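Local coordinates for protein PlzA (Borrelia burgdorferi, PDB 7MIE) that binds the bacterial second messenger c-di-GMP and probably acts as a receptor that passes this signal on through its PilZ-type domains, at residues A[26-29]-A[30-33]; A[42-46]-A[47-51]; A[84-87]-A[88-92]; A[271-274]-A[275-279]. All blocks are in the same frame, centred on the assembly; numbering follows the deposited sequence. Where two conformers were deposited one is given.

Overall arrangement
Four local contacts, each between residues a few positions apart in one continuous piece of chain, follow one another in series without nesting or crossing. Interaction 1 lies in helix 26-36 at the N-terminal end, packed on helix 149-164. Interaction 2 makes the turn from strand 42-43 into helix 46-52, its centre about 21 Å from that of interaction 1. Interaction 3 closes the turn from strand 78-84 into helix 88-94, on the sheet that also holds strand 42-43. Interaction 4 starts the C-terminal helix 273-283, which lies between the two sheets. Interactions 2 and 4 touch where K43 CD meets T276 CG2 at 3.9 Å.

Interaction 1 (A[26-29]-A[30-33])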
loop_
_atom_site.group_PDB
_atom_site.type_symbol
_atom_site.label_atom_id
_atom_site.label_comp_id
_atom_site.label_asym_id
_atom_site.label_seq_id
_atom_site.Cartn_x
_atom_site.Cartn_y
_atom_site.Cartn_z
ATOM N N LEU A 26 -3.808 -25.307 10.726
ATOM C CA LEU A 26 -3.650 -23.884 10.468
ATOM C C LEU A 26 -2.373 -23.677 9.656
ATOM O O LEU A 26 -2.380 -22.942 8.665
ATOM C CB LEU A 26 -3.577 -23.157 11.813
ATOM C CG LEU A 26 -3.839 -21.651 11.770
ATOM C CD1 LEU A 26 -5.303 -21.374 11.444
ATOM C CD2 LEU A 26 -3.493 -21.030 13.113
ATOM N N SER A 27 -1.297 -24.359 10.085
ATOM C CA SER A 27 -0.028 -24.393 9.378
ATOM C C SER A 27 -0.230 -24.843 7.934
ATOM O O SER A 27 0.379 -24.282 7.015
ATOM C CB SER A 27 0.959 -25.286 10.100
ATOM O OG SER A 27 1.113 -24.831 11.449
ATOM N N ARG A 28 -1.095 -25.846 7.769
ATOM C CA ARG A 28 -1.313 -26.422 6.457
ATOM C C ARG A 28 -2.039 -25.422 5.572
ATOM O O ARG A 28 -1.661 -25.259 4.422
ATOM C CB ARG A 28 -2.125 -27.717 6.502
ATOM C CG ARG A 28 -2.521 -28.199 5.116
ATOM C CD ARG A 28 -3.223 -29.523 5.338
ATOM N NE ARG A 28 -3.381 -30.209 4.076
ATOM C CZ ARG A 28 -3.672 -31.503 3.978
ATOM N NH1 ARG A 28 -3.801 -32.237 5.073
ATOM N NH2 ARG A 28 -3.815 -32.058 2.788
ATOM N N LYS A 29 -3.084 -24.785 6.118
ATOM C CA LYS A 29 -3.805 -23.763 5.383
ATOM C C LYS A 29 -2.871 -22.628 4.999
ATOM O O LYS A 29 -2.966 -22.125 3.883
ATOM C CB LYS A 29 -4.981 -23.224 6.205
ATOM C CG LYS A 29 -5.937 -22.330 5.417
ATOM C CD LYS A 29 -6.819 -23.093 4.447
ATOM C CE LYS A 29 -7.195 -22.289 3.221
ATOM N NZ LYS A 29 -6.031 -22.129 2.306
ATOM N N ILE A 30 -1.956 -22.242 5.903
ATOM C CA ILE A 30 -1.031 -21.153 5.589
ATOM C C ILE A 30 -0.056 -21.551 4.479
ATOM O O ILE A 30 0.223 -20.733 3.609
ATOM C CB ILE A 30 -0.284 -20.667 6.859
ATOM C CG1 ILE A 30 -1.275 -19.923 7.755
ATOM C CG2 ILE A 30 0.981 -19.876 6.550
ATOM C CD1 ILE A 30 -0.878 -19.873 9.232
ATOM N N ARG A 31 0.388 -22.818 4.458
ATOM C CA ARG A 31 1.239 -23.337 3.384
ATOM C C ARG A 31 0.490 -23.324 2.047
ATOM O O ARG A 31 1.066 -22.936 1.028
ATOM C CB ARG A 31 1.732 -24.759 3.706
ATOM C CG ARG A 31 2.776 -24.805 4.817
ATOM C CD ARG A 31 3.327 -26.181 5.212
ATOM N NE ARG A 31 2.377 -27.237 5.574
ATOM C CZ ARG A 31 1.874 -28.106 4.697
ATOM N NH1 ARG A 31 2.242 -28.026 3.435
ATOM N NH2 ARG A 31 1.024 -29.048 5.070
ATOM N N ASP A 32 -0.794 -23.727 2.055
ATOM C CA ASP A 32 -1.604 -23.686 0.829
ATOM C C ASP A 32 -1.737 -22.253 0.304
ATOM O O ASP A 32 -1.581 -21.980 -0.880
ATOM C CB ASP A 32 -3.033 -24.192 1.048
ATOM C CG ASP A 32 -3.147 -25.654 1.497
ATOM O OD1 ASP A 32 -2.166 -26.410 1.336
ATOM O OD2 ASP A 32 -4.216 -26.000 2.057
ATOM N N TYR A 33 -2.002 -21.283 1.203
ATOM C CA TYR A 33 -2.118 -19.900 0.779
ATOM C C TYR A 33 -0.793 -19.348 0.242
ATOM O O TYR A 33 -0.803 -18.606 -0.728
ATOM C CB TYR A 33 -2.461 -19.038 1.998
ATOM C CG TYR A 33 -3.927 -18.912 2.317
ATOM C CD1 TYR A 33 -4.829 -18.543 1.333
ATOM C CD2 TYR A 33 -4.375 -19.045 3.624
ATOM C CE1 TYR A 33 -6.173 -18.376 1.645
ATOM C CE2 TYR A 33 -5.710 -18.832 3.953
ATOM C CZ TYR A 33 -6.606 -18.479 2.956
ATOM O OH TYR A 33 -7.944 -18.323 3.229
HETATM O O HOH W 1 -2.646 -28.975 1.377
#
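I30 opens the second turn of helix 26-36 with its amide on L26 O at 2.9 Å, and its CD1 lies 4.3 Å from L26 CG. A branched aliphatic side chain suits this place, since I30 also packs on E149 and A152 of helix 149-164. R31 repeats the backbone bond to S27 O and folds back at chi3, which brings NH2 within 3.6 Å of R28 CG, the aliphatic part of the other arginine; the S27 hydroxyl is hydrogen-bonded to E149. D32 donates its amide to R28 O, and its carboxylate reaches R28 through a water that accepts from R28 NE at 3.1 Å and donates to D32 OD1 at 2.6 Å. That water lies at the edge of the R28 guanidinium, in its plane. Y33 completes the series of backbone bonds with K29 O and presents one ring face to the lysine: K29 NZ stands 3.5 Å from the ring centroid, only 4° off the normal, in a cation-pi contact. Bends at chi2 (74°) and chi4 (72°) curl the lysine chain over the ring, where CE adds a CH-pi contact. The phenol OH bonds D160 of helix 149-164, so the tyrosine joins the two helices while K29 covers its face. D32 OD2, 4.3 Å from K29 NZ, is too far for a salt bridge, but its negative charge would probably still steady the ammonium group over the electron-rich ring.

Interaction 2 (A[42-46]-A[47-51]); sequences IKMST and EINSF
The flat carboxamide of N49 receives the M44 methyl obliquely, neither squarely over its face nor in its plane, with M44 CE 3.3 Å from N49 ND2. The two side chains cross at about a right angle. Bends at chi2 (-59°) and chi3 (-72°) carry the methyl there, and the flexible thioether lets it also reach I48 CG2 at 4.2 Å. N49 OD1 lies 2.9 Å from S45 O, two acceptors with no bond between them, while ND2 turns the other way to L54 O and N56 OD1. The chain passes here from strand 42-43 into helix 46-52 with S45 as the N-cap residue. N49 N donates to S45 O at 2.9 Å, nearly straight (171°). The short S45 side chain touches I48 CG1 with OG at 3.5 Å and is hydrogen-bonded to E171 OE2; E171 OE1 takes the E47 amide, so the glutamate, not the serine hydroxyl, receives that first-turn N-H. E171 lies between the c-di-GMP-binding residues R168 and R172; the E47 side chain and the ligand, nearest atoms about 7 Å apart, are neighbours without contact. On the buried side of the turn, I42 CG2 and I48 CG2, apolar branches of beta-branched residues, approach to 4.3 Å.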
loop_
_atom_site.group_PDB
_atom_site.type_symbol
_atom_site.label_atom_id
_atom_site.label_comp_id
_atom_site.label_asym_id
_atom_site.label_seq_id
_atom_site.Cartn_x
_atom_site.Cartn_y
_atom_site.Cartn_z
ATOM N N ILE A 42 -0.999 -7.474 -0.245
ATOM C CA ILE A 42 -2.065 -6.584 0.173
ATOM C C ILE A 42 -1.410 -5.279 0.629
ATOM O O ILE A 42 -0.562 -5.293 1.524
ATOM C CB ILE A 42 -2.818 -7.240 1.361
ATOM C CG1 ILE A 42 -3.468 -8.597 0.999
ATOM C CG2 ILE A 42 -3.833 -6.248 1.938
ATOM C CD1 ILE A 42 -4.555 -8.466 -0.098
ATOM N N LYS A 43 -1.768 -4.178 -0.050
ATOM C CA LYS A 43 -1.285 -2.844 0.334
ATOM C C LYS A 43 -1.913 -2.408 1.651
ATOM O O LYS A 43 -3.081 -2.674 1.915
ATOM C CB LYS A 43 -1.456 -1.797 -0.776
ATOM C CG LYS A 43 -0.593 -2.098 -1.994
ATOM C CD LYS A 43 -0.635 -1.104 -3.133
ATOM C CE LYS A 43 -1.984 -0.988 -3.799
ATOM N NZ LYS A 43 -2.388 -2.226 -4.552
ATOM N N MET A 44 -1.133 -1.681 2.489
ATOM C CA MET A 44 -1.619 -1.333 3.818
ATOM C C MET A 44 -2.506 -0.087 3.796
ATOM O O MET A 44 -2.303 0.846 3.013
ATOM C CB MET A 44 -0.451 -1.126 4.796
ATOM C CG MET A 44 0.510 -2.276 4.772
ATOM S SD MET A 44 -0.245 -3.910 5.189
ATOM C CE MET A 44 -0.452 -3.578 6.911
ATOM N N SER A 45 -3.528 -0.096 4.664
ATOM C CA SER A 45 -4.399 1.046 4.938
ATOM C C SER A 45 -4.864 0.916 6.386
ATOM O O SER A 45 -4.658 -0.134 7.011
ATOM C CB SER A 45 -5.582 1.070 3.986
ATOM O OG SER A 45 -6.551 0.097 4.414
ATOM N N THR A 46 -5.472 1.986 6.918
ATOM C CA THR A 46 -5.925 2.021 8.301
ATOM C C THR A 46 -6.767 0.786 8.645
ATOM O O THR A 46 -6.538 0.142 9.684
ATOM C CB THR A 46 -6.653 3.340 8.569
ATOM O OG1 THR A 46 -5.685 4.353 8.283
ATOM C CG2 THR A 46 -7.062 3.490 10.034
ATOM N N GLU A 47 -7.762 0.476 7.799
ATOM C CA GLU A 47 -8.641 -0.650 8.060
ATOM C C GLU A 47 -7.906 -1.994 8.007
ATOM O O GLU A 47 -8.257 -2.886 8.782
ATOM C CB GLU A 47 -9.842 -0.681 7.107
ATOM C CG GLU A 47 -10.823 0.464 7.356
ATOM C CD GLU A 47 -12.152 0.204 6.674
ATOM O OE1 GLU A 47 -13.183 0.540 7.273
ATOM O OE2 GLU A 47 -12.149 -0.350 5.534
ATOM N N ILE A 48 -6.903 -2.137 7.130
ATOM C CA ILE A 48 -6.135 -3.376 7.082
ATOM C C ILE A 48 -5.325 -3.528 8.375
ATOM O O ILE A 48 -5.305 -4.591 8.978
ATOM C CB ILE A 48 -5.208 -3.427 5.844
ATOM C CG1 ILE A 48 -6.041 -3.360 4.563
ATOM C CG2 ILE A 48 -4.322 -4.673 5.866
ATOM C CD1 ILE A 48 -6.994 -4.497 4.428
ATOM N N ASN A 49 -4.655 -2.453 8.797
ATOM C CA ASN A 49 -3.871 -2.512 10.024
ATOM C C ASN A 49 -4.758 -2.866 11.215
ATOM O O ASN A 49 -4.336 -3.636 12.062
ATOM C CB ASN A 49 -3.094 -1.221 10.291
ATOM C CG ASN A 49 -1.919 -1.126 9.321
ATOM O OD1 ASN A 49 -2.064 -0.617 8.213
ATOM N ND2 ASN A 49 -0.785 -1.718 9.656
ATOM N N SER A 50 -5.963 -2.305 11.256
ATOM C CA SER A 50 -6.933 -2.579 12.315
ATOM C C SER A 50 -7.323 -4.053 12.328
ATOM O O SER A 50 -7.319 -4.713 13.377
ATOM C CB SER A 50 -8.162 -1.741 12.116
ATOM O OG SER A 50 -7.900 -0.445 12.572
ATOM N N PHE A 51 -7.695 -4.575 11.151
ATOM C CA PHE A 51 -8.058 -5.982 11.041
ATOM C C PHE A 51 -6.937 -6.913 11.487
ATOM O O PHE A 51 -7.150 -7.873 12.256
ATOM C CB PHE A 51 -8.511 -6.275 9.597
ATOM C CG PHE A 51 -8.792 -7.726 9.294
ATOM C CD1 PHE A 51 -9.843 -8.401 9.922
ATOM C CD2 PHE A 51 -8.061 -8.423 8.340
ATOM C CE1 PHE A 51 -10.083 -9.745 9.635
ATOM C CE2 PHE A 51 -8.329 -9.754 8.028
ATOM C CZ PHE A 51 -9.353 -10.429 8.672
#

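Interaction 3 (A[84-87]-A[88-92]); sequences QEDT and VLPAL
T87 and P90 form the close-packed part of this turn: T87 O lies 3.4 Å from P90 CD and 3.6 Å from P90 CG, so the pyrrolidine ring rests against the carbonyl that begins the helix. The amides of a first helical turn have no helical carbonyl one turn back to bond, so proline's missing N-H costs nothing. A91 N reaches the same oxygen at 3.4 Å in a weak hydrogen bond, and the small A91 methyl group sits close by without crowding it. The T87 hydroxyl turns back along the chain, its OG1 lying between the backbone N and the carbonyl carbon (chi1 66°), and donates to Q84 O at 2.8 Å. The chain leaves strand 78-84 here and enters helix 88-94, with T87 in the N-cap position although its side chain makes no capping bond. A water takes part instead: it donates to Q84 O and accepts from L89 N at 3.0 Å, bridging the end of the strand and an amide of the first helical turn. On the inner side V88 is buried against M60, I62 and A67 of the sheet, a fitting place for a compact branched hydrocarbon. The outer side makes fewer contacts. D86, a solvent-exposed residue in the left-handed backbone conformation that turns the chain, brings only OD1 near the helix, 3.5 Å from P90 CG, and the two side chains cross at about a right angle.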
loop_
_atom_site.group_PDB
_atom_site.type_symbol
_atom_site.label_atom_id
_atom_site.label_comp_id
_atom_site.label_asym_id
_atom_site.label_seq_id
_atom_site.Cartn_x
_atom_site.Cartn_y
_atom_site.Cartn_z
ATOM N N GLN A 84 14.137 5.423 4.362
ATOM C CA GLN A 84 14.905 6.457 3.666
ATOM C C GLN A 84 16.085 5.816 2.936
ATOM O O GLN A 84 16.628 4.820 3.380
ATOM C CB GLN A 84 15.530 7.447 4.653
ATOM C CG GLN A 84 14.491 8.244 5.412
ATOM C CD GLN A 84 15.143 9.189 6.402
ATOM O OE1 GLN A 84 16.063 8.830 7.143
ATOM N NE2 GLN A 84 14.658 10.413 6.418
ATOM N N GLU A 85 16.499 6.419 1.831
ATOM C CA GLU A 85 17.660 5.931 1.094
ATOM C C GLU A 85 18.913 6.041 1.970
ATOM O O GLU A 85 18.968 6.916 2.840
ATOM C CB GLU A 85 17.787 6.735 -0.196
ATOM C CG GLU A 85 18.911 6.306 -1.113
ATOM C CD GLU A 85 19.019 7.188 -2.356
ATOM O OE1 GLU A 85 18.693 6.686 -3.479
ATOM O OE2 GLU A 85 19.346 8.394 -2.195
ATOM N N ASP A 86 19.916 5.171 1.715
ATOM C CA ASP A 86 21.233 5.237 2.351
ATOM C C ASP A 86 21.143 4.949 3.849
ATOM O O ASP A 86 21.914 5.508 4.630
ATOM C CB ASP A 86 21.917 6.599 2.122
ATOM C CG ASP A 86 23.440 6.477 2.126
ATOM O OD1 ASP A 86 23.942 5.327 2.223
ATOM O OD2 ASP A 86 24.129 7.531 2.014
ATOM N N THR A 87 20.183 4.108 4.271
ATOM C CA THR A 87 20.060 3.662 5.660
ATOM C C THR A 87 20.168 2.127 5.693
ATOM O O THR A 87 21.288 1.575 5.714
ATOM C CB THR A 87 18.829 4.273 6.368
ATOM O OG1 THR A 87 17.623 3.792 5.762
ATOM C CG2 THR A 87 18.790 5.788 6.297
ATOM N N VAL A 88 19.021 1.442 5.559
ATOM C CA VAL A 88 18.926 0.006 5.758
ATOM C C VAL A 88 19.585 -0.730 4.595
ATOM O O VAL A 88 20.205 -1.767 4.788
ATOM C CB VAL A 88 17.455 -0.396 6.001
ATOM C CG1 VAL A 88 17.242 -1.906 5.959
ATOM C CG2 VAL A 88 17.030 0.137 7.385
ATOM N N LEU A 89 19.459 -0.192 3.379
ATOM C CA LEU A 89 19.811 -0.994 2.211
ATOM C C LEU A 89 21.320 -1.268 2.224
ATOM O O LEU A 89 21.722 -2.424 2.161
ATOM C CB LEU A 89 19.323 -0.333 0.906
ATOM C CG LEU A 89 19.505 -1.186 -0.365
ATOM C CD1 LEU A 89 18.905 -2.576 -0.228
ATOM C CD2 LEU A 89 18.977 -0.480 -1.610
ATOM N N PRO A 90 22.200 -0.251 2.385
ATOM C CA PRO A 90 23.626 -0.521 2.516
ATOM C C PRO A 90 24.003 -1.305 3.786
ATOM O O PRO A 90 24.947 -2.108 3.764
ATOM C CB PRO A 90 24.303 0.866 2.404
ATOM C CG PRO A 90 23.212 1.882 2.650
ATOM C CD PRO A 90 21.888 1.191 2.382
ATOM N N ALA A 91 23.298 -1.053 4.900
ATOM C CA ALA A 91 23.570 -1.817 6.117
ATOM C C ALA A 91 23.310 -3.302 5.881
ATOM O O ALA A 91 24.042 -4.160 6.377
ATOM C CB ALA A 91 22.771 -1.312 7.301
ATOM N N LEU A 92 22.234 -3.623 5.149
ATOM C CA LEU A 92 21.922 -5.030 4.888
ATOM C C LEU A 92 23.023 -5.653 4.040
ATOM O O LEU A 92 23.367 -6.798 4.274
ATOM C CB LEU A 92 20.589 -5.167 4.139
ATOM C CG LEU A 92 19.342 -5.060 5.009
ATOM C CD1 LEU A 92 18.111 -4.925 4.105
ATOM C CD2 LEU A 92 19.201 -6.271 5.926
HETATM O O HOH W 2 17.931 2.325 2.592
#

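Interaction 4 (A[271-274]-A[275-279]); sequences IPLE and YTMLI
I271 CG2 lies in the angle between two side chains of the next turn, 3.8 Å from Y275 CD2 and 3.5 Å from T276 OG1. CG2 approaches the Y275 ring obliquely, and the I271 and T276 side chains cross at about a right angle. With CG2 anti to the backbone N (chi1 -61° for CG1), the isoleucine turns this methyl toward the helix. Beside it a water donates to I271 O at 2.8 Å and is hydrogen-bonded to T276 OG1 at 2.7 Å. The T276 hydroxyl thus both abuts the I271 methyl and holds the water, while its own methyl CG2 faces K43. Elsewhere on the turn the flexible apolar chains of L273 and M277 run side by side, pointing the same way, with L273 CD1 3.9 Å from M277 CE; both touch Y129 of strand 119-131, in the N-terminal sheet. P272 is the N-cap residue of the C-terminal helix 273-283. Proline has no N-H to give and its fixed phi suits the lead-in, while its carbonyl serves two amides: T276 N bonds it almost straight (169°), in the carbonyl plane, and Y275 N makes a weak, bent bond. In the next shell, Y275 OH bonds the backbone O of S207, a residue of the c-di-GMP site, and its ring packs edge-to-face with F266. The long, rigid phenol suits this span; its nearest atoms stay about 6 Å from the ligand, close but not in contact. T276 and M277 rest on Y72 of strand 65-74 in the N-terminal sheet, while P272 and Y275 touch I242 of strand 240-250 in the sheet of the c-di-GMP site, packing the helix between the two.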
loop_
_atom_site.group_PDB
_atom_site.type_symbol
_atom_site.label_atom_id
_atom_site.label_comp_id
_atom_site.label_asym_id
_atom_site.label_seq_id
_atom_site.Cartn_x
_atom_site.Cartn_y
_atom_site.Cartn_z
ATOM N N ILE A 271 -0.610 1.572 -12.761
ATOM C CA ILE A 271 -0.854 2.696 -11.851
ATOM C C ILE A 271 0.484 3.324 -11.486
ATOM O O ILE A 271 1.383 2.634 -11.039
ATOM C CB ILE A 271 -1.632 2.245 -10.597
ATOM C CG1 ILE A 271 -3.010 1.678 -10.935
ATOM C CG2 ILE A 271 -1.733 3.399 -9.596
ATOM C CD1 ILE A 271 -3.719 1.070 -9.744
ATOM N N PRO A 272 0.676 4.642 -11.682
ATOM C CA PRO A 272 1.960 5.281 -11.340
ATOM C C PRO A 272 2.304 5.088 -9.856
ATOM O O PRO A 272 1.449 5.250 -8.974
ATOM C CB PRO A 272 1.784 6.745 -11.736
ATOM C CG PRO A 272 0.575 6.758 -12.665
ATOM C CD PRO A 272 -0.297 5.573 -12.263
ATOM N N LEU A 273 3.568 4.735 -9.587
ATOM C CA LEU A 273 4.059 4.574 -8.226
ATOM C C LEU A 273 3.804 5.844 -7.410
ATOM O O LEU A 273 3.473 5.748 -6.228
ATOM C CB LEU A 273 5.565 4.272 -8.257
ATOM C CG LEU A 273 6.141 3.904 -6.886
ATOM C CD1 LEU A 273 5.290 2.834 -6.214
ATOM C CD2 LEU A 273 7.596 3.445 -6.991
ATOM N N GLU A 274 3.916 7.025 -8.030
ATOM C CA GLU A 274 3.684 8.282 -7.322
ATOM C C GLU A 274 2.242 8.385 -6.798
ATOM O O GLU A 274 2.005 8.935 -5.712
ATOM C CB GLU A 274 3.967 9.501 -8.212
ATOM C CG GLU A 274 5.287 9.417 -8.960
ATOM C CD GLU A 274 5.084 8.611 -10.237
ATOM O OE1 GLU A 274 5.480 7.426 -10.254
ATOM O OE2 GLU A 274 4.438 9.140 -11.173
ATOM N N TYR A 275 1.280 7.861 -7.574
ATOM C CA TYR A 275 -0.104 7.859 -7.099
ATOM C C TYR A 275 -0.235 6.887 -5.920
ATOM O O TYR A 275 -0.860 7.202 -4.907
ATOM C CB TYR A 275 -1.075 7.429 -8.205
ATOM C CG TYR A 275 -2.497 7.352 -7.681
ATOM C CD1 TYR A 275 -3.223 8.515 -7.458
ATOM C CD2 TYR A 275 -3.085 6.150 -7.296
ATOM C CE1 TYR A 275 -4.513 8.498 -6.935
ATOM C CE2 TYR A 275 -4.384 6.105 -6.798
ATOM C CZ TYR A 275 -5.092 7.282 -6.579
ATOM O OH TYR A 275 -6.369 7.310 -6.089
ATOM N N THR A 276 0.252 5.657 -6.110
ATOM C CA THR A 276 0.147 4.652 -5.070
ATOM C C THR A 276 0.735 5.180 -3.758
ATOM O O THR A 276 0.157 5.014 -2.669
ATOM C CB THR A 276 0.858 3.363 -5.494
ATOM O OG1 THR A 276 0.180 2.936 -6.683
ATOM C CG2 THR A 276 0.682 2.307 -4.417
ATOM N N MET A 277 1.903 5.840 -3.860
ATOM C CA MET A 277 2.541 6.363 -2.648
ATOM C C MET A 277 1.779 7.568 -2.055
ATOM O O MET A 277 1.776 7.765 -0.840
ATOM C CB MET A 277 3.994 6.775 -2.931
ATOM C CG MET A 277 4.963 5.625 -3.154
ATOM S SD MET A 277 4.944 4.377 -1.863
ATOM C CE MET A 277 6.133 3.153 -2.436
ATOM N N LEU A 278 1.080 8.362 -2.878
ATOM C CA LEU A 278 0.217 9.428 -2.360
ATOM C C LEU A 278 -0.889 8.832 -1.473
ATOM O O LEU A 278 -1.216 9.378 -0.412
ATOM C CB LEU A 278 -0.389 10.189 -3.552
ATOM C CG LEU A 278 -1.589 11.102 -3.291
ATOM C CD1 LEU A 278 -1.091 12.412 -2.695
ATOM C CD2 LEU A 278 -2.305 11.424 -4.602
ATOM N N ILE A 279 -1.500 7.738 -1.934
ATOM C CA ILE A 279 -2.540 7.083 -1.138
ATOM C C ILE A 279 -1.942 6.441 0.115
ATOM O O ILE A 279 -2.471 6.608 1.228
ATOM C CB ILE A 279 -3.321 6.057 -1.985
ATOM C CG1 ILE A 279 -3.938 6.742 -3.218
ATOM C CG2 ILE A 279 -4.406 5.362 -1.130
ATOM C CD1 ILE A 279 -4.935 7.863 -2.889
HETATM O O HOH W 3 1.797 1.735 -8.447
#